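Local coordinates for protein HTH-type transcriptional regulator PrpR (Mycobacterium tuberculosis, PDB 6D2S) that regulates transcription of genes for short-chain fatty acid breakdown through the glyoxylate and methylcitrate cycles, supporting growth in macrophages, at residues D22-R27 against N128-A133; I41-L46 against Q90-L95; F134-R139 against C167-T172. One frame throughout, in Å; residues are numbered along the deposited sequence.

In the fold
Each of the three interactions uses or touches helix 116-135: it packs on helix 19-31 in interaction 1, its end enters interaction 3, and it lies against helix 84-99 of interaction 2. The centres of interactions 1 and 3 lie about 8 Å apart, linked by a salt bridge between D22 OD2 and R169 NH1 of 2.8 Å. Interaction 2 lies about 12 Å from interaction 1, centre to centre, and A131 CA approaches A92 CB at 3.7 Å. F134 carries interaction 3 toward interaction 2, its CE1 reaching L43 CD2 at 3.6 Å. A sodium ion is about 10 Å from the A24 side chain and a calcium ion about 14 Å from that of L136.

Interaction 1: residues D22-R27 against N128-A133; sequences DMAAER and NYFAGA
D22 and Y129 make the direct polar contact between helix 19-31 and helix 116-135, a helix of the IrrE N-terminal-like domain against which helix 19-31 packs. The Y129 hydroxyl OH donates to carboxylate oxygen OD2 of D22 over 2.5 Å in a bond that is only weak. The two side chains run roughly perpendicular to each other, and CB of D22 lies at the edge of the ring, in its plane. Y129 CG is anti to its backbone N (chi1 -180°), which starts the ring on its course from the helix to D22. Neither polar end depends on this pair alone: OD2 is salt-bridged to R169, OD1 to R175, and the hydroxyl also takes a hydrogen bond from I18 N. The buried carboxylate thus faces two arginines, which would be expected to stabilise its charged form.

A second polar link runs through water 1, which is hydrogen-bonded to D22 OD1 at 3.0 Å and to the backbone O of A133 at 2.8 Å. It joins the first helix to a carbonyl near the C-terminal end of the second.

The apolar part is centred on A25. Its methyl CB stands over one face of the F130 ring, 4.1 Å from the centroid and 28° off the ring normal, a CH-pi contact displaced toward CE1, which lies 3.6 Å from CB. The same methyl also touches A133 CB, at 3.8 Å.

The segment axes approach to 8.5 Å at an angle of 41°, a closeness that the small methyls of A25 and A133, facing each other, probably help to allow. Around the pair, A96 of helix 84-99 touches F130, Y138 of helix 138-147 touches D22 and E26, and R169 of helix 163-170 touches Y129 and A133.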
loop_
_atom_site.group_PDB
_atom_site.type_symbol
_atom_site.label_atom_id
_atom_site.label_comp_id
_atom_site.label_asym_id
_atom_site.label_seq_id
_atom_site.Cartn_x
_atom_site.Cartn_y
_atom_site.Cartn_z
ATOM N N ASP A 22 12.615 -0.977 0.322
ATOM C CA ASP A 22 12.188 -0.116 -0.770
ATOM C C ASP A 22 13.236 -0.112 -1.880
ATOM O O ASP A 22 12.908 -0.258 -3.064
ATOM C CB ASP A 22 11.929 1.296 -0.233
ATOM C CG ASP A 22 10.832 2.021 -0.992
ATOM O OD1 ASP A 22 11.028 2.282 -2.194
ATOM O OD2 ASP A 22 9.775 2.307 -0.389
ATOM N N MET A 23 14.509 0.046 -1.508
ATOM C CA MET A 23 15.590 0.036 -2.494
ATOM C C MET A 23 15.766 -1.338 -3.128
ATOM O O MET A 23 16.069 -1.438 -4.324
ATOM C CB MET A 23 16.900 0.480 -1.833
ATOM C CG MET A 23 16.890 1.911 -1.359
ATOM S SD MET A 23 17.058 3.039 -2.766
ATOM C CE MET A 23 18.788 2.816 -3.194
ATOM N N ALA A 24 15.613 -2.413 -2.344
ATOM C CA ALA A 24 15.752 -3.746 -2.927
ATOM C C ALA A 24 14.688 -3.990 -3.993
ATOM O O ALA A 24 14.981 -4.540 -5.059
ATOM C CB ALA A 24 15.682 -4.818 -1.840
ATOM N N ALA A 25 13.448 -3.579 -3.721
ATOM C CA ALA A 25 12.375 -3.729 -4.702
ATOM C C ALA A 25 12.676 -2.933 -5.965
ATOM O O ALA A 25 12.549 -3.442 -7.086
ATOM C CB ALA A 25 11.043 -3.275 -4.094
ATOM N N GLU A 26 13.079 -1.671 -5.796
ATOM C CA GLU A 26 13.327 -0.819 -6.952
ATOM C C GLU A 26 14.503 -1.340 -7.769
ATOM O O GLU A 26 14.463 -1.343 -9.006
ATOM C CB GLU A 26 13.577 0.623 -6.487
ATOM C CG GLU A 26 13.578 1.620 -7.636
ATOM C CD GLU A 26 13.651 3.065 -7.168
ATOM O OE1 GLU A 26 14.118 3.303 -6.030
ATOM O OE2 GLU A 26 13.257 3.962 -7.946
ATOM N N ARG A 27 15.560 -1.792 -7.094
ATOM C CA ARG A 27 16.705 -2.325 -7.828
ATOM C C ARG A 27 16.346 -3.624 -8.540
ATOM O O ARG A 27 16.768 -3.850 -9.683
ATOM C CB ARG A 27 17.891 -2.512 -6.880
ATOM C CG ARG A 27 18.421 -1.178 -6.347
ATOM C CD ARG A 27 19.683 -1.306 -5.494
ATOM N NE ARG A 27 19.411 -1.833 -4.158
ATOM C CZ ARG A 27 20.156 -1.572 -3.088
ATOM N NH1 ARG A 27 21.212 -0.776 -3.193
ATOM N NH2 ARG A 27 19.840 -2.097 -1.912
ATOM N N ASN A 128 4.356 -7.312 2.389
ATOM C CA ASN A 128 3.384 -6.470 1.694
ATOM C C ASN A 128 3.999 -5.134 1.309
ATOM O O ASN A 128 3.728 -4.612 0.221
ATOM C CB ASN A 128 2.149 -6.222 2.564
ATOM C CG ASN A 128 1.281 -7.444 2.718
ATOM O OD1 ASN A 128 1.273 -8.332 1.869
ATOM N ND2 ASN A 128 0.541 -7.495 3.807
ATOM N N TYR A 129 4.781 -4.535 2.216
ATOM C CA TYR A 129 5.471 -3.286 1.889
ATOM C C TYR A 129 6.352 -3.456 0.655
ATOM O O TYR A 129 6.338 -2.622 -0.267
ATOM C CB TYR A 129 6.309 -2.813 3.098
ATOM C CG TYR A 129 7.056 -1.511 2.830
ATOM C CD1 TYR A 129 8.228 -1.509 2.092
ATOM C CD2 TYR A 129 6.573 -0.291 3.315
ATOM C CE1 TYR A 129 8.910 -0.328 1.822
ATOM C CE2 TYR A 129 7.243 0.898 3.049
ATOM C CZ TYR A 129 8.415 0.869 2.306
ATOM O OH TYR A 129 9.099 2.040 2.045
ATOM N N PHE A 130 7.157 -4.519 0.640
ATOM C CA PHE A 130 7.999 -4.810 -0.517
ATOM C C PHE A 130 7.170 -4.931 -1.791
ATOM O O PHE A 130 7.562 -4.409 -2.845
ATOM C CB PHE A 130 8.783 -6.103 -0.269
ATOM C CG PHE A 130 9.625 -6.540 -1.437
ATOM C CD1 PHE A 130 10.943 -6.120 -1.561
ATOM C CD2 PHE A 130 9.094 -7.383 -2.411
ATOM C CE1 PHE A 130 11.723 -6.538 -2.634
ATOM C CE2 PHE A 130 9.865 -7.798 -3.480
ATOM C CZ PHE A 130 11.178 -7.378 -3.593
ATOM N N ALA A 131 6.035 -5.636 -1.721
ATOM C CA ALA A 131 5.213 -5.813 -2.918
ATOM C C ALA A 131 4.720 -4.470 -3.439
ATOM O O ALA A 131 4.753 -4.213 -4.644
ATOM C CB ALA A 131 4.031 -6.742 -2.630
ATOM N N GLY A 132 4.284 -3.587 -2.540
ATOM C CA GLY A 132 3.910 -2.244 -2.964
ATOM C C GLY A 132 5.064 -1.485 -3.591
ATOM O O GLY A 132 4.877 -0.740 -4.555
ATOM N N ALA A 133 6.270 -1.645 -3.043
ATOM C CA ALA A 133 7.423 -0.916 -3.553
ATOM C C ALA A 133 7.957 -1.527 -4.839
ATOM O O ALA A 133 8.683 -0.854 -5.572
ATOM C CB ALA A 133 8.535 -0.857 -2.503
HETATM O O HOH W 1 10.674 1.014 -4.938
#

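Interaction 2: residues I41-L46 against Q90-L95; sequences IQLAEL and QIATQL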
loop_
_atom_site.group_PDB
_atom_site.type_symbol
_atom_site.label_atom_id
_atom_site.label_comp_id
_atom_site.label_asym_id
_atom_site.label_seq_id
_atom_site.Cartn_x
_atom_site.Cartn_y
_atom_site.Cartn_z
ATOM N N ILE A 41 2.651 -11.044 -15.324
ATOM C CA ILE A 41 3.370 -11.977 -16.186
ATOM C C ILE A 41 4.875 -11.833 -15.995
ATOM O O ILE A 41 5.614 -12.824 -15.993
ATOM C CB ILE A 41 2.976 -11.749 -17.661
ATOM C CG1 ILE A 41 1.457 -11.605 -17.794
ATOM C CG2 ILE A 41 3.501 -12.879 -18.531
ATOM C CD1 ILE A 41 0.680 -12.810 -17.287
ATOM N N GLN A 42 5.358 -10.592 -15.886
ATOM C CA GLN A 42 6.789 -10.360 -15.731
ATOM C C GLN A 42 7.305 -10.923 -14.413
ATOM O O GLN A 42 8.399 -11.501 -14.359
ATOM C CB GLN A 42 7.077 -8.863 -15.817
ATOM C CG GLN A 42 6.681 -8.245 -17.162
ATOM C CD GLN A 42 6.875 -6.740 -17.156
ATOM O OE1 GLN A 42 8.000 -6.260 -17.043
ATOM N NE2 GLN A 42 5.778 -5.991 -17.235
ATOM N N LEU A 43 6.541 -10.737 -13.333
ATOM C CA LEU A 43 6.927 -11.304 -12.046
ATOM C C LEU A 43 6.926 -12.825 -12.087
ATOM O O LEU A 43 7.774 -13.466 -11.458
ATOM C CB LEU A 43 5.990 -10.799 -10.947
ATOM C CG LEU A 43 6.477 -9.501 -10.291
ATOM C CD1 LEU A 43 5.333 -8.786 -9.582
ATOM C CD2 LEU A 43 7.598 -9.821 -9.298
ATOM N N ALA A 44 5.966 -13.425 -12.790
ATOM C CA ALA A 44 5.965 -14.884 -12.907
ATOM C C ALA A 44 7.246 -15.380 -13.573
ATOM O O ALA A 44 7.805 -16.412 -13.181
ATOM C CB ALA A 44 4.737 -15.353 -13.697
ATOM N N GLU A 45 7.716 -14.656 -14.591
ATOM C CA GLU A 45 8.978 -14.998 -15.240
ATOM C C GLU A 45 10.151 -14.848 -14.278
ATOM O O GLU A 45 11.019 -15.726 -14.206
ATOM C CB GLU A 45 9.181 -14.120 -16.481
ATOM C CG GLU A 45 10.402 -14.476 -17.308
ATOM C CD GLU A 45 10.550 -13.596 -18.539
ATOM O OE1 GLU A 45 11.569 -12.880 -18.649
ATOM O OE2 GLU A 45 9.639 -13.616 -19.395
ATOM N N LEU A 46 10.205 -13.729 -13.543
ATOM C CA LEU A 46 11.269 -13.542 -12.559
ATOM C C LEU A 46 11.262 -14.663 -11.522
ATOM O O LEU A 46 12.315 -15.219 -11.180
ATOM C CB LEU A 46 11.119 -12.173 -11.884
ATOM C CG LEU A 46 12.093 -11.771 -10.778
ATOM C CD1 LEU A 46 13.518 -11.844 -11.280
ATOM C CD2 LEU A 46 11.774 -10.357 -10.275
ATOM N N GLN A 90 0.337 -10.191 -5.134
ATOM C CA GLN A 90 0.505 -11.471 -4.452
ATOM C C GLN A 90 1.853 -12.103 -4.771
ATOM O O GLN A 90 2.510 -12.657 -3.884
ATOM C CB GLN A 90 -0.621 -12.427 -4.845
ATOM C CG GLN A 90 -1.977 -11.986 -4.358
ATOM C CD GLN A 90 -1.998 -11.765 -2.856
ATOM O OE1 GLN A 90 -1.601 -12.640 -2.086
ATOM N NE2 GLN A 90 -2.480 -10.599 -2.433
ATOM N N ILE A 91 2.254 -12.079 -6.046
ATOM C CA ILE A 91 3.510 -12.706 -6.440
ATOM C C ILE A 91 4.682 -11.981 -5.806
ATOM O O ILE A 91 5.631 -12.607 -5.318
ATOM C CB ILE A 91 3.637 -12.739 -7.976
ATOM C CG1 ILE A 91 2.465 -13.510 -8.583
ATOM C CG2 ILE A 91 4.978 -13.365 -8.380
ATOM C CD1 ILE A 91 2.240 -13.201 -10.104
ATOM N N ALA A 92 4.637 -10.645 -5.800
ATOM C CA ALA A 92 5.733 -9.889 -5.211
ATOM C C ALA A 92 5.776 -10.059 -3.697
ATOM O O ALA A 92 6.863 -10.033 -3.104
ATOM C CB ALA A 92 5.606 -8.402 -5.594
ATOM N N THR A 93 4.619 -10.256 -3.063
ATOM C CA THR A 93 4.607 -10.564 -1.636
ATOM C C THR A 93 5.335 -11.873 -1.367
ATOM O O THR A 93 6.194 -11.945 -0.482
ATOM C CB THR A 93 3.173 -10.613 -1.104
ATOM O OG1 THR A 93 2.584 -9.313 -1.204
ATOM C CG2 THR A 93 3.166 -11.028 0.384
ATOM N N GLN A 94 5.045 -12.912 -2.167
ATOM C CA GLN A 94 5.750 -14.183 -2.004
ATOM C C GLN A 94 7.231 -14.048 -2.343
ATOM O O GLN A 94 8.076 -14.694 -1.710
ATOM C CB GLN A 94 5.100 -15.268 -2.873
ATOM C CG GLN A 94 5.589 -16.676 -2.541
ATOM C CD GLN A 94 5.181 -17.086 -1.143
ATOM O OE1 GLN A 94 5.970 -17.666 -0.384
ATOM N NE2 GLN A 94 3.937 -16.784 -0.790
ATOM N N LEU A 95 7.566 -13.210 -3.332
ATOM C CA LEU A 95 8.969 -12.966 -3.663
ATOM C C LEU A 95 9.724 -12.422 -2.456
ATOM O O LEU A 95 10.862 -12.831 -2.180
ATOM C CB LEU A 95 9.069 -11.987 -4.839
ATOM C CG LEU A 95 10.420 -11.295 -5.109
ATOM C CD1 LEU A 95 11.542 -12.280 -5.270
ATOM C CD2 LEU A 95 10.322 -10.391 -6.353
#
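I91 O accepts the backbone N-H of L95 at 2.8 Å, one helical turn that brings both side chains to the same side of helix 84-99, facing helix 39-51. No hydrogen bond passes between the segments; the contact is wholly aliphatic.

L43 touches three residues of the other helix. Its CB meets the branch methyl CG2 of I91 at 3.8 Å, CD1 touches the A92 methyl CB at 4.0 Å, and CD2 approaches L95 CD2 at 4.1 Å. The same L95 methyl also lies 4.2 Å from L46 CD2, and so serves two leucines a turn apart. L95 lies crosswise to both of them; its CG, anti to the backbone N (chi1 164°), is set over toward L46.

The segment axes come within 9.8 Å, with 27° between their directions, a nearly parallel pair. F134 of helix 116-135 touches L43, and M47 extends the contact along helix 39-51. Between the two segments the chain forms the mixed sheet of strands 54-58, 67-70 and 75-79. This helix-sheet-helix order is consistent with the zincin-like fold of the IrrE N-terminal-like domain, in which helix 84-99 probably corresponds to the active-site helix of peptidase relatives, although here it binds no metal.

Interaction 3: residues F134-R139 against C167-T172; sequences FLLPYR and CHRLST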
loop_
_atom_site.group_PDB
_atom_site.type_symbol
_atom_site.label_atom_id
_atom_site.label_comp_id
_atom_site.label_asym_id
_atom_site.label_seq_id
_atom_site.Cartn_x
_atom_site.Cartn_y
_atom_site.Cartn_z
ATOM N N PHE A 134 7.593 -2.777 -5.135
ATOM C CA PHE A 134 7.971 -3.386 -6.407
ATOM C C PHE A 134 7.005 -2.982 -7.525
ATOM O O PHE A 134 7.431 -2.599 -8.626
ATOM C CB PHE A 134 8.009 -4.913 -6.244
ATOM C CG PHE A 134 8.698 -5.618 -7.381
ATOM C CD1 PHE A 134 8.053 -5.785 -8.598
ATOM C CD2 PHE A 134 9.992 -6.081 -7.245
ATOM C CE1 PHE A 134 8.689 -6.410 -9.662
ATOM C CE2 PHE A 134 10.631 -6.699 -8.314
ATOM C CZ PHE A 134 9.971 -6.864 -9.515
ATOM N N LEU A 135 5.696 -3.079 -7.259
ATOM C CA LEU A 135 4.690 -2.646 -8.229
ATOM C C LEU A 135 4.782 -1.158 -8.518
ATOM O O LEU A 135 4.458 -0.715 -9.629
ATOM C CB LEU A 135 3.287 -2.964 -7.713
ATOM C CG LEU A 135 2.772 -4.368 -8.043
ATOM C CD1 LEU A 135 3.732 -5.428 -7.512
ATOM C CD2 LEU A 135 1.383 -4.534 -7.471
ATOM N N LEU A 136 5.171 -0.367 -7.521
ATOM C CA LEU A 136 5.218 1.086 -7.632
ATOM C C LEU A 136 6.630 1.523 -7.268
ATOM O O LEU A 136 6.879 2.040 -6.168
ATOM C CB LEU A 136 4.167 1.733 -6.729
ATOM C CG LEU A 136 2.761 1.169 -6.960
ATOM C CD1 LEU A 136 1.809 1.602 -5.819
ATOM C CD2 LEU A 136 2.240 1.618 -8.337
ATOM N N PRO A 137 7.585 1.301 -8.166
ATOM C CA PRO A 137 8.986 1.601 -7.844
ATOM C C PRO A 137 9.159 3.080 -7.530
ATOM O O PRO A 137 8.592 3.951 -8.197
ATOM C CB PRO A 137 9.745 1.180 -9.114
ATOM C CG PRO A 137 8.713 1.154 -10.195
ATOM C CD PRO A 137 7.436 0.721 -9.513
ATOM N N TYR A 138 9.986 3.358 -6.520
ATOM C CA TYR A 138 9.921 4.649 -5.834
ATOM C C TYR A 138 10.064 5.835 -6.786
ATOM O O TYR A 138 9.197 6.718 -6.823
ATOM C CB TYR A 138 10.989 4.715 -4.729
ATOM C CG TYR A 138 10.739 5.845 -3.754
ATOM C CD1 TYR A 138 11.021 7.167 -4.110
ATOM C CD2 TYR A 138 10.210 5.597 -2.492
ATOM C CE1 TYR A 138 10.780 8.213 -3.235
ATOM C CE2 TYR A 138 9.963 6.652 -1.600
ATOM C CZ TYR A 138 10.256 7.952 -1.984
ATOM O OH TYR A 138 10.023 8.992 -1.111
ATOM N N ARG A 139 11.183 5.921 -7.515
ATOM C CA ARG A 139 11.436 7.135 -8.282
ATOM C C ARG A 139 10.408 7.305 -9.391
ATOM O O ARG A 139 9.936 8.419 -9.651
ATOM C CB ARG A 139 12.852 7.117 -8.868
ATOM C CG ARG A 139 13.964 7.273 -7.842
ATOM C CD ARG A 139 15.309 7.404 -8.538
ATOM N NE ARG A 139 16.418 7.522 -7.598
ATOM C CZ ARG A 139 17.696 7.606 -7.957
ATOM N NH1 ARG A 139 18.031 7.586 -9.241
ATOM N NH2 ARG A 139 18.641 7.709 -7.032
ATOM N N CYS A 167 -2.959 4.797 -2.466
ATOM C CA CYS A 167 -2.953 5.619 -1.250
ATOM C C CYS A 167 -1.886 5.146 -0.278
ATOM O O CYS A 167 -1.151 5.950 0.307
ATOM C CB CYS A 167 -4.313 5.590 -0.559
ATOM S SG CYS A 167 -5.591 6.491 -1.385
ATOM N N HIS A 168 -1.804 3.836 -0.064
ATOM C CA HIS A 168 -0.793 3.353 0.860
ATOM C C HIS A 168 0.597 3.719 0.371
ATOM O O HIS A 168 1.434 4.192 1.150
ATOM C CB HIS A 168 -0.908 1.845 1.076
ATOM C CG HIS A 168 -0.006 1.352 2.163
ATOM N ND1 HIS A 168 1.322 1.052 1.947
ATOM C CD2 HIS A 168 -0.223 1.163 3.487
ATOM C CE1 HIS A 168 1.879 0.679 3.084
ATOM N NE2 HIS A 168 0.963 0.738 4.035
ATOM N N ARG A 169 0.866 3.540 -0.925
ATOM C CA ARG A 169 2.193 3.893 -1.424
ATOM C C ARG A 169 2.477 5.387 -1.264
ATOM O O ARG A 169 3.599 5.781 -0.916
ATOM C CB ARG A 169 2.348 3.477 -2.889
ATOM C CG ARG A 169 3.761 3.663 -3.402
ATOM C CD ARG A 169 4.730 2.641 -2.767
ATOM N NE ARG A 169 6.032 2.595 -3.454
ATOM C CZ ARG A 169 7.219 2.716 -2.853
ATOM N NH1 ARG A 169 7.297 2.930 -1.542
ATOM N NH2 ARG A 169 8.341 2.618 -3.567
ATOM N N LEU A 170 1.490 6.241 -1.539
ATOM C CA LEU A 170 1.718 7.674 -1.351
ATOM C C LEU A 170 2.120 7.973 0.093
ATOM O O LEU A 170 2.960 8.849 0.349
ATOM C CB LEU A 170 0.466 8.472 -1.744
ATOM C CG LEU A 170 0.123 8.531 -3.239
ATOM C CD1 LEU A 170 -1.275 9.126 -3.449
ATOM C CD2 LEU A 170 1.165 9.380 -3.979
ATOM N N SER A 171 1.564 7.233 1.040
ATOM C CA SER A 171 1.874 7.446 2.452
ATOM C C SER A 171 3.245 6.903 2.857
ATOM O O SER A 171 3.649 7.103 4.010
ATOM C CB SER A 171 0.793 6.810 3.334
ATOM O OG SER A 171 0.988 5.406 3.479
ATOM N N THR A 172 3.964 6.231 1.962
ATOM C CA THR A 172 5.305 5.733 2.257
ATOM C C THR A 172 6.415 6.584 1.652
ATOM O O THR A 172 7.582 6.201 1.762
ATOM C CB THR A 172 5.489 4.284 1.755
ATOM O OG1 THR A 172 5.455 4.250 0.312
ATOM C CG2 THR A 172 4.407 3.358 2.327
#
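R169 holds the backbone O of L136 through both NE, at 2.9 Å, and NH2, at 3.0 Å. The carbonyl oxygen lies at the edge of the guanidinium, within 2° of its plane; both bonds also lie in the carbonyl plane and are moderately bent. This two-pronged hold fixes the rotation of the guanidinium. NH1 donates to T172 OG1 at 2.9 Å, the hydroxyl lying somewhat out of the guanidinium plane. That hydroxyl in turn donates to R169 O at 2.7 Å, so it lies between two groups of the same arginine, accepting from the first and donating to the second. The strongest partner of NH1 is D22, on helix 19-31.

The bonded carbonyl belongs to the break between two helices of the IrrE N-terminal-like domain: L136 is the first residue to leave helix 116-135, and P137 takes the N-cap position of helix 138-147. R169 therefore anchors the corner itself, and E26 from helix 19-31 probably accepts the R139 backbone N-H in the first turn that follows.

Apolar contact comes from the chain of the arginine. R169 is bent at chi2 (70°), where CD turns aside, and its CB and CG lie against L136 CD1, CB at 3.5 Å; the two side chains pass alongside one another, pointing opposite ways.

Y138 lies across R169, ring and guanidinium planes 80° apart. NH2 approaches Y138 CB at 3.6 Å, and T172 O meets the ring edge, 4.1 Å from CE2. Beyond the ring, Y138 OH is hydrogen-bonded to Q178 O and R175 N, while R175 makes a cation-pi contact with the ring.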